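Local structure of structural protein ORF131 (Acidianus two-tailed virus, 3FAJ) at residues A[27-40]-A[119-132]. The protein is a structural protein of the virion, with a small, mostly helical fold, and probably binds DNA. Residues are numbered along the deposited sequence; the frame is centred on the assembly and turned at random. Where two conformers were deposited one is given.
Sequences KKGDYAGGAVKILD and KAFLASPATQVRNI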
ATOM      1  N   LYS A  27       1.300  15.489   5.418  1.00 36.00           N
ATOM      2  CA  LYS A  27       2.046  15.779   6.680  1.00 35.59           C
ATOM      3  C   LYS A  27       1.598  14.844   7.817  1.00 35.18           C
ATOM      4  O   LYS A  27       1.401  13.637   7.592  1.00 35.59           O
ATOM      5  CB  LYS A  27       1.883  17.258   7.061  0.30 35.54           C
ATOM      6  CG  LYS A  27       2.982  17.803   7.968  0.30 35.71           C
ATOM      7  CD  LYS A  27       2.774  19.276   8.278  0.30 35.64           C
ATOM      8  CE  LYS A  27       3.384  20.163   7.204  0.30 36.18           C
ATOM      9  NZ  LYS A  27       3.103  21.601   7.463  0.30 35.83           N
ATOM     10  N   LYS A  28       1.435  15.398   9.020  1.00 34.11           N
ATOM     11  CA  LYS A  28       1.099  14.625  10.220  1.00 32.73           C
ATOM     12  C   LYS A  28      -0.222  13.860  10.096  1.00 31.74           C
ATOM     13  O   LYS A  28      -1.282  14.444   9.807  1.00 31.56           O
ATOM     14  CB  LYS A  28       1.085  15.532  11.459  0.30 32.73           C
ATOM     15  CG  LYS A  28       0.921  14.794  12.789  0.30 32.32           C
ATOM     16  CD  LYS A  28       1.328  15.670  13.973  0.30 32.64           C
ATOM     17  CE  LYS A  28       2.840  15.665  14.178  0.30 32.67           C
ATOM     18  NZ  LYS A  28       3.273  16.626  15.231  0.30 32.97           N
ATOM     19  N   GLY A  29      -0.144  12.543  10.290  1.00 30.12           N
ATOM     20  CA  GLY A  29      -1.330  11.704  10.322  1.00 27.75           C
ATOM     21  C   GLY A  29      -1.813  11.310   8.939  1.00 25.73           C
ATOM     22  O   GLY A  29      -2.874  10.697   8.799  1.00 25.99           O
ATOM     23  N   ASP A  30      -1.036  11.650   7.908  1.00 24.49           N
ATOM     24  CA  ASP A  30      -1.442  11.337   6.536  1.00 23.97           C
ATOM     25  C   ASP A  30      -0.951   9.944   6.161  1.00 23.83           C
ATOM     26  O   ASP A  30      -0.002   9.779   5.385  1.00 23.96           O
ATOM     27  CB  ASP A  30      -0.935  12.401   5.546  1.00 24.16           C
ATOM     28  CG  ASP A  30      -1.546  12.255   4.151  1.00 25.46           C
ATOM     29  OD1 ASP A  30      -2.341  11.324   3.935  1.00 24.75           O
ATOM     30  OD2 ASP A  30      -1.231  13.114   3.284  1.00 28.60           O
ATOM     31  N   TYR A  31      -1.621   8.936   6.719  1.00 22.75           N
ATOM     32  CA  TYR A  31      -1.205   7.548   6.532  1.00 22.50           C
ATOM     33  C   TYR A  31      -1.438   7.083   5.104  1.00 22.65           C
ATOM     34  O   TYR A  31      -0.659   6.283   4.587  1.00 23.35           O
ATOM     35  CB  TYR A  31      -1.898   6.625   7.552  1.00 22.77           C
ATOM     36  CG  TYR A  31      -1.757   7.140   8.960  1.00 23.33           C
ATOM     37  CD1 TYR A  31      -0.503   7.495   9.487  1.00 23.49           C
ATOM     38  CD2 TYR A  31      -2.883   7.308   9.770  1.00 22.83           C
ATOM     39  CE1 TYR A  31      -0.376   8.007  10.785  1.00 23.84           C
ATOM     40  CE2 TYR A  31      -2.753   7.811  11.069  1.00 21.71           C
ATOM     41  CZ  TYR A  31      -1.504   8.144  11.566  1.00 23.22           C
ATOM     42  OH  TYR A  31      -1.393   8.654  12.846  1.00 24.60           O
ATOM     43  N   ALA A  32      -2.520   7.574   4.485  1.00 23.12           N
ATOM     44  CA  ALA A  32      -2.777   7.301   3.081  1.00 23.22           C
ATOM     45  C   ALA A  32      -1.589   7.759   2.217  1.00 24.04           C
ATOM     46  O   ALA A  32      -1.089   6.991   1.378  1.00 22.89           O
ATOM     47  CB  ALA A  32      -4.098   7.980   2.639  1.00 24.40           C
ATOM     48  N   GLY A  33      -1.134   8.997   2.424  1.00 24.36           N
ATOM     49  CA  GLY A  33       0.037   9.531   1.696  1.00 24.54           C
ATOM     50  C   GLY A  33       1.288   8.704   1.957  1.00 25.49           C
ATOM     51  O   GLY A  33       2.082   8.436   1.025  1.00 25.34           O
ATOM     52  N   GLY A  34       1.465   8.285   3.218  1.00 24.11           N
ATOM     53  CA  GLY A  34       2.623   7.465   3.599  1.00 24.63           C
ATOM     54  C   GLY A  34       2.569   6.114   2.885  1.00 24.17           C
ATOM     55  O   GLY A  34       3.595   5.606   2.422  1.00 25.18           O
ATOM     56  N   ALA A  35       1.374   5.546   2.787  1.00 23.68           N
ATOM     57  CA  ALA A  35       1.184   4.300   2.048  1.00 24.02           C
ATOM     58  C   ALA A  35       1.559   4.506   0.571  1.00 24.27           C
ATOM     59  O   ALA A  35       2.271   3.683   0.005  1.00 24.02           O
ATOM     60  CB  ALA A  35      -0.257   3.787   2.208  1.00 24.50           C
ATOM     61  N   VAL A  36       1.103   5.598  -0.043  1.00 23.29           N
ATOM     62  CA  VAL A  36       1.408   5.855  -1.474  1.00 23.22           C
ATOM     63  C   VAL A  36       2.934   5.968  -1.686  1.00 23.64           C
ATOM     64  O   VAL A  36       3.482   5.461  -2.682  1.00 24.84           O
ATOM     65  CB  VAL A  36       0.681   7.103  -1.980  1.00 23.37           C
ATOM     66  CG1 VAL A  36       1.201   7.531  -3.354  1.00 26.22           C
ATOM     67  CG2 VAL A  36      -0.823   6.848  -2.035  1.00 26.14           C
ATOM     68  N   LYS A  37       3.632   6.577  -0.732  1.00 23.01           N
ATOM     69  CA  LYS A  37       5.093   6.667  -0.835  0.50 23.11           C
ATOM     70  C   LYS A  37       5.714   5.269  -0.842  1.00 23.23           C
ATOM     71  O   LYS A  37       6.607   4.992  -1.655  1.00 24.41           O
ATOM     72  CB  LYS A  37       5.674   7.529   0.282  0.50 22.79           C
ATOM     73  CG  LYS A  37       5.436   9.002   0.044  0.50 21.96           C
ATOM     74  CD  LYS A  37       5.839   9.804   1.240  0.50 23.27           C
ATOM     75  CE  LYS A  37       5.424  11.237   1.035  0.50 24.79           C
ATOM     76  NZ  LYS A  37       5.435  11.940   2.326  0.50 26.47           N
ATOM     77  N   ILE A  38       5.242   4.395   0.043  1.00 23.50           N
ATOM     78  CA  ILE A  38       5.706   3.000   0.113  1.00 23.28           C
ATOM     79  C   ILE A  38       5.389   2.302  -1.217  1.00 23.11           C
ATOM     80  O   ILE A  38       6.246   1.611  -1.794  1.00 23.37           O
ATOM     81  CB  ILE A  38       5.087   2.229   1.311  1.00 23.93           C
ATOM     82  CG1 ILE A  38       5.622   2.767   2.645  1.00 23.85           C
ATOM     83  CG2 ILE A  38       5.337   0.690   1.191  1.00 22.77           C
ATOM     84  CD1 ILE A  38       4.708   2.459   3.865  1.00 24.31           C
ATOM     85  N   LEU A  39       4.175   2.513  -1.710  1.00 23.28           N
ATOM     86  CA  LEU A  39       3.764   1.889  -2.993  1.00 24.27           C
ATOM     87  C   LEU A  39       4.651   2.349  -4.169  1.00 24.90           C
ATOM     88  O   LEU A  39       5.023   1.534  -5.033  1.00 25.32           O
ATOM     89  CB  LEU A  39       2.288   2.135  -3.286  1.00 24.76           C
ATOM     90  CG  LEU A  39       1.358   1.435  -2.282  1.00 25.36           C
ATOM     91  CD1 LEU A  39      -0.074   1.882  -2.571  1.00 29.40           C
ATOM     92  CD2 LEU A  39       1.503  -0.106  -2.348  1.00 28.39           C
ATOM     93  N   ASP A  40       4.991   3.630  -4.207  1.00 24.96           N
ATOM     94  CA  ASP A  40       5.904   4.133  -5.244  1.00 25.54           C
ATOM     95  C   ASP A  40       7.282   3.457  -5.170  1.00 26.00           C
ATOM     96  O   ASP A  40       7.897   3.140  -6.198  1.00 25.92           O
ATOM     97  CB  ASP A  40       6.036   5.658  -5.145  1.00 25.81           C
ATOM     98  CG  ASP A  40       4.793   6.397  -5.627  1.00 27.05           C
ATOM     99  OD1 ASP A  40       3.927   5.791  -6.304  1.00 29.01           O
ATOM    100  OD2 ASP A  40       4.699   7.607  -5.326  1.00 28.28           O
ATOM    101  N   LYS A 119      -4.704   2.409  -5.031  1.00 24.41           N
ATOM    102  CA  LYS A 119      -3.610   3.372  -4.949  1.00 24.55           C
ATOM    103  C   LYS A 119      -4.114   4.791  -5.243  1.00 24.60           C
ATOM    104  O   LYS A 119      -3.779   5.734  -4.530  1.00 25.27           O
ATOM    105  CB  LYS A 119      -2.456   2.958  -5.883  1.00 24.80           C
ATOM    106  CG  LYS A 119      -1.257   3.908  -5.796  1.00 27.77           C
ATOM    107  CD  LYS A 119      -0.113   3.372  -6.640  1.00 29.92           C
ATOM    108  CE  LYS A 119       1.127   4.236  -6.441  1.00 32.41           C
ATOM    109  NZ  LYS A 119       1.109   5.489  -7.224  1.00 36.56           N
ATOM    110  N   ALA A 120      -4.954   4.935  -6.270  1.00 24.62           N
ATOM    111  CA  ALA A 120      -5.535   6.248  -6.598  1.00 24.67           C
ATOM    112  C   ALA A 120      -6.383   6.777  -5.440  1.00 24.36           C
ATOM    113  O   ALA A 120      -6.407   7.980  -5.178  1.00 25.62           O
ATOM    114  CB  ALA A 120      -6.381   6.143  -7.828  1.00 24.64           C
ATOM    115  N   PHE A 121      -7.110   5.881  -4.793  1.00 24.23           N
ATOM    116  CA  PHE A 121      -7.957   6.258  -3.659  1.00 23.77           C
ATOM    117  C   PHE A 121      -7.092   6.796  -2.530  1.00 23.54           C
ATOM    118  O   PHE A 121      -7.396   7.830  -1.934  1.00 23.45           O
ATOM    119  CB  PHE A 121      -8.785   5.056  -3.190  1.00 24.82           C
ATOM    120  CG  PHE A 121      -9.618   5.333  -1.973  1.00 24.41           C
ATOM    121  CD1 PHE A 121     -10.758   6.131  -2.069  1.00 24.46           C
ATOM    122  CD2 PHE A 121      -9.277   4.786  -0.740  1.00 26.67           C
ATOM    123  CE1 PHE A 121     -11.547   6.383  -0.940  1.00 24.68           C
ATOM    124  CE2 PHE A 121     -10.051   5.046   0.403  1.00 27.11           C
ATOM    125  CZ  PHE A 121     -11.199   5.833   0.281  1.00 25.32           C
ATOM    126  N   LEU A 122      -6.000   6.111  -2.247  1.00 22.49           N
ATOM    127  CA  LEU A 122      -5.112   6.534  -1.176  1.00 23.29           C
ATOM    128  C   LEU A 122      -4.421   7.846  -1.516  1.00 23.34           C
ATOM    129  O   LEU A 122      -4.195   8.679  -0.636  1.00 24.67           O
ATOM    130  CB  LEU A 122      -4.078   5.455  -0.891  1.00 22.85           C
ATOM    131  CG  LEU A 122      -4.682   4.183  -0.237  1.00 23.23           C
ATOM    132  CD1 LEU A 122      -3.655   3.108  -0.334  1.00 25.21           C
ATOM    133  CD2 LEU A 122      -5.090   4.377   1.235  1.00 25.00           C
ATOM    134  N   ALA A 123      -4.122   8.034  -2.797  1.00 23.49           N
ATOM    135  CA  ALA A 123      -3.446   9.231  -3.270  1.00 23.29           C
ATOM    136  C   ALA A 123      -4.388  10.441  -3.355  1.00 23.52           C
ATOM    137  O   ALA A 123      -3.936  11.590  -3.384  1.00 24.19           O
ATOM    138  CB  ALA A 123      -2.792   8.937  -4.631  1.00 23.46           C
ATOM    139  N   SER A 124      -5.700  10.189  -3.402  1.00 23.15           N
ATOM    140  CA  SER A 124      -6.682  11.233  -3.708  1.00 23.38           C
ATOM    141  C   SER A 124      -6.718  12.304  -2.620  1.00 22.98           C
ATOM    142  O   SER A 124      -6.559  11.972  -1.449  1.00 23.31           O
ATOM    143  CB  SER A 124      -8.091  10.644  -3.880  1.00 24.64           C
ATOM    144  OG  SER A 124      -8.631  10.249  -2.632  1.00 23.54           O
ATOM    145  N   PRO A 125      -6.907  13.581  -3.017  1.00 22.95           N
ATOM    146  CA  PRO A 125      -7.032  14.672  -2.039  1.00 23.08           C
ATOM    147  C   PRO A 125      -8.019  14.375  -0.923  1.00 23.44           C
ATOM    148  O   PRO A 125      -7.692  14.584   0.258  1.00 24.20           O
ATOM    149  CB  PRO A 125      -7.516  15.850  -2.893  1.00 23.37           C
ATOM    150  CG  PRO A 125      -6.925  15.605  -4.207  1.00 22.94           C
ATOM    151  CD  PRO A 125      -6.961  14.094  -4.398  1.00 22.60           C
ATOM    152  N   ALA A 126      -9.208  13.897  -1.280  1.00 23.36           N
ATOM    153  CA  ALA A 126     -10.278  13.653  -0.312  1.00 23.52           C
ATOM    154  C   ALA A 126      -9.828  12.712   0.800  1.00 23.03           C
ATOM    155  O   ALA A 126     -10.096  12.951   1.977  1.00 23.11           O
ATOM    156  CB  ALA A 126     -11.514  13.081  -1.013  1.00 24.69           C
ATOM    157  N   THR A 127      -9.159  11.630   0.416  1.00 22.10           N
ATOM    158  CA  THR A 127      -8.673  10.654   1.381  1.00 22.56           C
ATOM    159  C   THR A 127      -7.573  11.254   2.259  1.00 22.64           C
ATOM    160  O   THR A 127      -7.610  11.121   3.482  1.00 22.34           O
ATOM    161  CB  THR A 127      -8.187   9.388   0.667  1.00 22.82           C
ATOM    162  OG1 THR A 127      -9.292   8.826  -0.053  1.00 22.79           O
ATOM    163  CG2 THR A 127      -7.660   8.357   1.673  1.00 22.69           C
ATOM    164  N   GLN A 128      -6.606  11.924   1.637  1.00 22.50           N
ATOM    165  CA  GLN A 128      -5.500  12.503   2.418  1.00 22.72           C
ATOM    166  C   GLN A 128      -5.973  13.564   3.399  1.00 22.14           C
ATOM    167  O   GLN A 128      -5.563  13.584   4.559  1.00 22.86           O
ATOM    168  CB  GLN A 128      -4.384  12.984   1.507  1.00 22.58           C
ATOM    169  CG  GLN A 128      -3.836  11.792   0.689  1.00 24.81           C
ATOM    170  CD  GLN A 128      -2.495  12.058   0.070  1.00 32.71           C
ATOM    171  OE1 GLN A 128      -1.868  13.065   0.346  1.00 35.91           O
ATOM    172  NE2 GLN A 128      -2.029  11.120  -0.750  1.00 35.93           N
ATOM    173  N   VAL A 129      -6.853  14.448   2.932  1.00 21.39           N
ATOM    174  CA  VAL A 129      -7.460  15.462   3.809  1.00 21.83           C
ATOM    175  C   VAL A 129      -8.192  14.786   4.958  1.00 22.22           C
ATOM    176  O   VAL A 129      -8.054  15.191   6.113  1.00 22.24           O
ATOM    177  CB  VAL A 129      -8.423  16.352   3.010  1.00 21.75           C
ATOM    178  CG1 VAL A 129      -9.261  17.259   3.939  1.00 20.79           C
ATOM    179  CG2 VAL A 129      -7.632  17.164   2.003  1.00 22.33           C
ATOM    180  N   ARG A 130      -8.968  13.757   4.637  1.00 23.14           N
ATOM    181  CA  ARG A 130      -9.718  13.021   5.647  1.00 24.63           C
ATOM    182  C   ARG A 130      -8.788  12.451   6.713  1.00 24.73           C
ATOM    183  O   ARG A 130      -9.129  12.419   7.895  1.00 25.03           O
ATOM    184  CB  ARG A 130     -10.528  11.895   5.000  1.00 25.61           C
ATOM    185  CG  ARG A 130     -11.580  11.284   5.911  1.00 27.62           C
ATOM    186  CD  ARG A 130     -12.609  10.497   5.116  1.00 30.14           C
ATOM    187  NE  ARG A 130     -12.006   9.376   4.399  1.00 32.05           N
ATOM    188  CZ  ARG A 130     -11.913   9.301   3.075  1.00 32.87           C
ATOM    189  NH1 ARG A 130     -12.384  10.281   2.318  1.00 33.35           N
ATOM    190  NH2 ARG A 130     -11.349   8.243   2.509  1.00 29.70           N
ATOM    191  N   ASN A 131      -7.612  12.002   6.286  1.00 24.26           N
ATOM    192  CA  ASN A 131      -6.629  11.439   7.203  1.00 24.15           C
ATOM    193  C   ASN A 131      -5.980  12.508   8.075  1.00 24.86           C
ATOM    194  O   ASN A 131      -5.770  12.304   9.270  1.00 25.54           O
ATOM    195  CB  ASN A 131      -5.557  10.667   6.430  1.00 24.10           C
ATOM    196  CG  ASN A 131      -6.031   9.297   5.987  1.00 24.05           C
ATOM    197  OD1 ASN A 131      -7.058   8.803   6.450  1.00 27.44           O
ATOM    198  ND2 ASN A 131      -5.281   8.675   5.085  1.00 20.19           N
ATOM    199  N   ILE A 132      -5.664  13.647   7.468  1.00 24.09           N
ATOM    200  CA  ILE A 132      -5.038  14.758   8.192  1.00 24.79           C
ATOM    201  C   ILE A 132      -6.032  15.340   9.201  1.00 25.50           C
ATOM    202  O   ILE A 132      -5.668  15.595  10.363  1.00 25.93           O
ATOM    203  CB  ILE A 132      -4.484  15.829   7.225  1.00 24.39           C
ATOM    204  CG1 ILE A 132      -3.341  15.229   6.397  1.00 23.79           C
ATOM    205  CG2 ILE A 132      -4.003  17.093   7.998  1.00 24.01           C
ATOM    206  CD1 ILE A 132      -2.994  15.976   5.125  1.00 23.67           C
TER
HETATM  207  O   HOH W   1      -2.918  15.212  11.684  1.00 43.33           O
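K119 and D40 form the one salt bridge across the contact between 27-40 and 119-132: NZ meets OD1 at 3.0 Å, nearly head-on to the C-O bond. The lysine runs extended to CE and bends at its last torsion (chi4 -80°), which turns the ammonium to the carboxylate while CE rests 4.0 Å from CB of L39. L122 is a knob in a hole made by A32, A35, V36 and L39, and CG2 of V36 lies against its CB at 3.7 Å. A32 returns the pattern, seated among L122, T127, Q128 and N131, with CG2 of T127 3.7 Å from its CB. OD1 of the N-cap D30 accepts from N of G33 at 3.0 Å, from above the carboxylate plane; with chi1 at -170° the carboxylate swings opposite the backbone N, beside CB and CG of Q128. OD2 of D30 comes to 3.0 Å of OE1 of Q128, two acceptors with no bond between them, their planes 67° apart. The amide of Q128 lies nearly in plane with L122 O, its NE2 donating at 3.3 Å and tying helix 125-132 to the preceding helix. A water donates to K28 O and I132 O. With A35 and L39 touching I75 and I78 of helix 69-86, this is a knobs-into-holes contact within a helical bundle, where consecutive helices 113-123 and 125-132, parted at S124, pack against the first helix.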